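Local coordinates for VWFA domain-containing protein (Bacteroides thetaiotaomicron, PDB 3IBS), which is of unknown function but has a magnesium-binding von Willebrand factor type A domain, the part described here, within a longer, probably membrane-anchored chain, at residues K36-I41 and M77-I82; D61-L66 and S85-Q90. One frame throughout, in Å; residues are numbered along the deposited sequence. Where two conformers were deposited one is given.

Along the chain the four segments alternate, 36-41, 61-66, 77-82 and 85-90, so the two contacts interleave within one von Willebrand factor type A domain. Interaction 1 packs helix 33-46 against helix 72-80 and the residues just after it; interaction 2 sets strand 62-69, an edge strand of the six-stranded sheet, against the loop leading to helix 94-102. Their centres lie 14 Å apart. Q65 of interaction 2 ties them together, its NE2 standing 2.9 Å from F78 O of interaction 1 in a probable hydrogen bond. K38 holds carbonyls at the end of 77-82 and Q65 that of F78, while strand 62-69 packs against the loop beyond, near the magnesium site that includes S21 and S23.

Interaction 1: K36-I41 and M77-I82; sequences KAKRLI and MFLESI
K38 reaches from helix 33-46 along the flank of L79 to the backbone that follows helix 72-80. Its CG stands anti to the carbonyl carbon (chi1 -71°), which directs the chain at the second segment. CB and CG rest on one methyl of L79, CG lying 3.9 Å from L79 CD1, and the two side chains slide past each other in opposite directions. A bend at chi3 (68°) then turns the chain beyond CD, and CE passes 3.3 Å from L79 O, a carbonyl that already accepts the backbone N-H of I82. At the tip, NZ donates to I82 O over 2.7 Å; the amine lies in the plane of that carbonyl, with a C=O...N angle of 146°. A second, weak bond runs from K38 NZ to E80 O at 3.5 Å. One water bridges the same pair, accepting from K38 NZ at 2.7 Å and donating to E80 O. Main-chain oxygens and water, rather than the carboxylate of E80, therefore receive the ammonium group, and their partial negative charge probably helps to stabilise it; E35 of the same helix adds a long, weak ion pair.

L79, its CG anti to the backbone N, pushes both methyls at helix 33-46. CD2 comes 3.4 Å from K38 O, while CD1 also meets I41 CG2, the branches of the two residues crossing obliquely. This apolar patch lies farther along helix 33-46 than the polar tip of K38. Further in, I41, L79 and I82 all bear on M55 of strand 52-58, and I41 and I82 also touch L18 of strand 13-19, so the two helices lie side by side on one face of the largely parallel sheet of a Rossmann-like VWA domain.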
# COMPACT_ATOMS: atom_id res chain seq x y z
N LYS A 36 -12.43 -4.74 -11.17
CA LYS A 36 -13.78 -4.81 -10.62
C LYS A 36 -14.78 -4.09 -11.53
O LYS A 36 -15.87 -4.62 -11.80
CB LYS A 36 -13.82 -4.19 -9.22
CG LYS A 36 -15.25 -4.04 -8.59
CD LYS A 36 -15.86 -5.40 -8.29
CE LYS A 36 -17.26 -5.29 -7.66
NZ LYS A 36 -17.67 -6.62 -7.06
N ALA A 37 -14.43 -2.91 -12.03
CA ALA A 37 -15.32 -2.23 -12.98
C ALA A 37 -15.57 -3.09 -14.22
O ALA A 37 -16.69 -3.16 -14.71
CB ALA A 37 -14.72 -0.89 -13.39
N LYS A 38 -14.54 -3.72 -14.75
CA LYS A 38 -14.71 -4.56 -15.94
C LYS A 38 -15.63 -5.75 -15.68
O LYS A 38 -16.52 -6.06 -16.47
CB LYS A 38 -13.33 -4.99 -16.49
CG LYS A 38 -12.58 -3.83 -17.11
CD LYS A 38 -11.08 -4.05 -17.23
CE LYS A 38 -10.70 -5.12 -18.22
NZ LYS A 38 -9.27 -4.93 -18.56
N ARG A 39 -15.45 -6.38 -14.53
CA ARG A 39 -16.27 -7.52 -14.17
C ARG A 39 -17.72 -7.11 -13.99
O ARG A 39 -18.62 -7.86 -14.39
CB ARG A 39 -15.71 -8.19 -12.90
CG ARG A 39 -14.35 -8.84 -13.20
CD ARG A 39 -13.81 -9.51 -11.96
NE ARG A 39 -12.51 -10.10 -12.27
CZ ARG A 39 -11.79 -10.80 -11.42
NH1 ARG A 39 -12.22 -11.00 -10.17
NH2 ARG A 39 -10.63 -11.29 -11.82
N LEU A 40 -17.95 -5.92 -13.42
CA LEU A 40 -19.30 -5.38 -13.27
C LEU A 40 -19.93 -5.09 -14.65
O LEU A 40 -21.11 -5.38 -14.87
CB LEU A 40 -19.29 -4.07 -12.45
CG LEU A 40 -20.64 -3.36 -12.17
CD1 LEU A 40 -20.53 -2.53 -10.88
CD2 LEU A 40 -21.11 -2.47 -13.32
N ILE A 41 -19.14 -4.50 -15.56
CA ILE A 41 -19.64 -4.18 -16.90
C ILE A 41 -20.03 -5.45 -17.68
O ILE A 41 -21.05 -5.49 -18.36
CB ILE A 41 -18.61 -3.37 -17.70
CG1 ILE A 41 -18.43 -1.97 -17.08
CG2 ILE A 41 -19.06 -3.26 -19.19
CD1 ILE A 41 -17.11 -1.30 -17.49
N MSE A 77 -15.32 -8.72 -25.52
CA MSE A 77 -13.91 -8.84 -25.89
C MSE A 77 -13.20 -7.47 -26.02
O MSE A 77 -11.99 -7.38 -25.82
CB MSE A 77 -13.72 -9.74 -27.12
CG MSE A 77 -13.89 -9.06 -28.45
SE MSE A 77 -12.21 -8.30 -29.06
CE MSE A 77 -12.58 -8.34 -30.99
N PHE A 78 -13.96 -6.41 -26.31
CA PHE A 78 -13.42 -5.03 -26.27
C PHE A 78 -13.14 -4.57 -24.82
O PHE A 78 -12.24 -3.79 -24.55
CB PHE A 78 -14.40 -4.05 -26.94
CG PHE A 78 -14.22 -3.96 -28.44
CD1 PHE A 78 -14.38 -5.08 -29.26
CD2 PHE A 78 -13.87 -2.76 -29.04
CE1 PHE A 78 -14.20 -5.01 -30.66
CE2 PHE A 78 -13.69 -2.68 -30.42
CZ PHE A 78 -13.84 -3.82 -31.22
N LEU A 79 -13.93 -5.11 -23.91
CA LEU A 79 -13.77 -4.84 -22.49
C LEU A 79 -12.43 -5.37 -22.02
O LEU A 79 -11.69 -4.67 -21.34
CB LEU A 79 -14.91 -5.54 -21.74
CG LEU A 79 -15.16 -5.32 -20.26
CD1 LEU A 79 -15.30 -3.84 -19.93
CD2 LEU A 79 -16.40 -6.10 -19.86
N GLU A 80 -12.10 -6.59 -22.42
CA GLU A 80 -10.89 -7.27 -21.96
C GLU A 80 -9.59 -6.52 -22.31
O GLU A 80 -8.61 -6.57 -21.55
CB GLU A 80 -10.87 -8.74 -22.47
CG GLU A 80 -9.49 -9.36 -22.71
CD GLU A 80 -8.86 -8.94 -24.06
OE1 GLU A 80 -9.60 -8.82 -25.08
OE2 GLU A 80 -7.62 -8.74 -24.08
N SER A 81 -9.58 -5.82 -23.44
CA SER A 81 -8.37 -5.12 -23.87
C SER A 81 -8.14 -3.77 -23.15
O SER A 81 -7.10 -3.13 -23.33
CB SER A 81 -8.41 -4.93 -25.40
OG SER A 81 -9.20 -3.79 -25.75
N ILE A 82 -9.10 -3.34 -22.32
CA ILE A 82 -8.99 -2.06 -21.62
C ILE A 82 -7.91 -2.07 -20.52
O ILE A 82 -7.91 -2.93 -19.66
CB ILE A 82 -10.37 -1.61 -21.05
CG1 ILE A 82 -11.35 -1.33 -22.21
CG2 ILE A 82 -10.21 -0.38 -20.13
CD1 ILE A 82 -12.77 -1.05 -21.80
O HOH W 1 -8.67 -7.56 -18.92

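Interaction 2: D61-L66 and S85-Q90; sequences DAFTQL and SLISKQ
L86 turns its CB toward the ring of F63, 4.1 Å from F63 CZ, the side chains crossing at about a right angle. Farther out, its CD1 reaches Q65 OE1; the amide nitrogen of Q65 is used elsewhere, donating to F78 O. I87 comes next and lies along the ring of F63, the two side chains running past each other in opposite directions. Its CG1 meets the edge of the ring, near its plane, 3.6 Å from F63 CE2, and its CD1 ends 3.5 Å from D61 O. F63 offers this edge with CG in the crowded position between backbone N and carbonyl carbon (chi1 79°). The segments run nearly antiparallel, 170° apart: 61-66 belongs to an edge strand of the VWA sheet, where Q65 and L66 both face M55 in a classic beta bulge, while I87 also touches I20 within the D-x-S-x-S motif (S21, N22, S23) of a metal-ion-dependent adhesion site (MIDAS), consistent with the bound magnesium. Past S88, K89 stretches fully extended across the carboxylate of D61 at about a right angle. CD comes 3.4 Å from D61 OD2, and NZ forms a weak salt bridge with D61 OD1 at 3.5 Å. Q90 folds back: its NE2 donates to S88 O at 3.3 Å, an almost straight N-H...O (168°) arriving from above the carbonyl plane, and its OE1 accepts from N22 N.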
# COMPACT_ATOMS: atom_id res chain seq x y z
N ASP A 61 -7.75 12.56 -21.37
CA ASP A 61 -8.61 12.67 -22.56
C ASP A 61 -9.65 11.55 -22.50
O ASP A 61 -9.53 10.63 -21.67
CB ASP A 61 -7.79 12.49 -23.86
CG ASP A 61 -6.76 13.61 -24.08
OD1 ASP A 61 -7.08 14.80 -23.83
OD2 ASP A 61 -5.61 13.30 -24.51
N ALA A 62 -10.64 11.61 -23.40
CA ALA A 62 -11.63 10.55 -23.56
C ALA A 62 -11.68 10.06 -25.00
O ALA A 62 -11.59 10.85 -25.91
CB ALA A 62 -13.02 11.03 -23.15
N PHE A 63 -11.84 8.75 -25.20
CA PHE A 63 -12.11 8.25 -26.54
C PHE A 63 -13.08 7.07 -26.54
O PHE A 63 -13.28 6.42 -25.52
CB PHE A 63 -10.80 7.97 -27.32
CG PHE A 63 -10.11 6.68 -26.97
CD1 PHE A 63 -10.50 5.46 -27.55
CD2 PHE A 63 -9.01 6.68 -26.11
CE1 PHE A 63 -9.82 4.25 -27.25
CE2 PHE A 63 -8.33 5.48 -25.80
CZ PHE A 63 -8.74 4.27 -26.37
N THR A 64 -13.67 6.83 -27.70
CA THR A 64 -14.61 5.75 -27.90
C THR A 64 -13.88 4.42 -28.00
O THR A 64 -13.08 4.21 -28.93
CB THR A 64 -15.41 5.96 -29.21
OG1 THR A 64 -16.17 7.17 -29.09
CG2 THR A 64 -16.37 4.76 -29.46
N GLN A 65 -14.16 3.53 -27.07
CA GLN A 65 -13.53 2.20 -27.06
C GLN A 65 -14.41 1.26 -27.84
O GLN A 65 -13.92 0.46 -28.61
CB GLN A 65 -13.30 1.70 -25.62
CG GLN A 65 -12.93 0.18 -25.46
CD GLN A 65 -11.48 -0.11 -25.83
OE1 GLN A 65 -10.71 0.81 -26.14
NE2 GLN A 65 -11.10 -1.40 -25.81
N LEU A 66 -15.71 1.38 -27.66
CA LEU A 66 -16.68 0.53 -28.35
C LEU A 66 -17.84 1.40 -28.86
O LEU A 66 -18.55 2.00 -28.06
CB LEU A 66 -17.20 -0.56 -27.40
CG LEU A 66 -18.30 -1.48 -27.93
CD1 LEU A 66 -17.73 -2.55 -28.90
CD2 LEU A 66 -19.05 -2.12 -26.77
N SER A 85 -2.80 2.05 -20.11
CA SER A 85 -1.87 2.38 -21.20
C SER A 85 -2.59 2.81 -22.50
O SER A 85 -1.97 3.40 -23.38
CB SER A 85 -0.91 1.23 -21.46
OG SER A 85 -1.65 0.07 -21.80
N LEU A 86 -3.89 2.56 -22.61
CA LEU A 86 -4.65 3.11 -23.75
C LEU A 86 -4.59 4.64 -23.83
O LEU A 86 -4.70 5.21 -24.91
CB LEU A 86 -6.12 2.66 -23.71
CG LEU A 86 -6.36 1.17 -23.89
CD1 LEU A 86 -7.85 0.89 -23.69
CD2 LEU A 86 -5.83 0.68 -25.27
N ILE A 87 -4.45 5.31 -22.68
CA ILE A 87 -4.36 6.78 -22.64
C ILE A 87 -3.19 7.20 -21.76
O ILE A 87 -3.16 6.91 -20.57
CB ILE A 87 -5.66 7.43 -22.07
CG1 ILE A 87 -6.88 7.05 -22.91
CG2 ILE A 87 -5.51 8.98 -21.98
CD1 ILE A 87 -8.20 7.41 -22.26
N SER A 88 -2.22 7.91 -22.35
CA SER A 88 -1.06 8.36 -21.57
C SER A 88 -1.28 9.68 -20.81
O SER A 88 -0.79 9.83 -19.70
CB SER A 88 0.20 8.44 -22.44
OG SER A 88 -0.07 9.20 -23.60
N LYS A 89 -2.00 10.64 -21.39
CA LYS A 89 -2.33 11.89 -20.71
C LYS A 89 -3.15 11.63 -19.45
O LYS A 89 -4.24 11.04 -19.51
CB LYS A 89 -3.10 12.82 -21.66
CG LYS A 89 -3.60 14.09 -21.02
CD LYS A 89 -4.09 15.07 -22.07
CE LYS A 89 -4.71 16.31 -21.45
NZ LYS A 89 -5.07 17.32 -22.50
N GLN A 90 -2.64 12.07 -18.30
CA GLN A 90 -3.35 11.81 -17.05
C GLN A 90 -4.36 12.92 -16.71
O GLN A 90 -4.29 14.01 -17.26
CB GLN A 90 -2.39 11.44 -15.90
CG GLN A 90 -1.72 10.03 -16.12
CD GLN A 90 -2.77 8.90 -16.36
OE1 GLN A 90 -3.51 8.54 -15.44
NE2 GLN A 90 -2.82 8.36 -17.59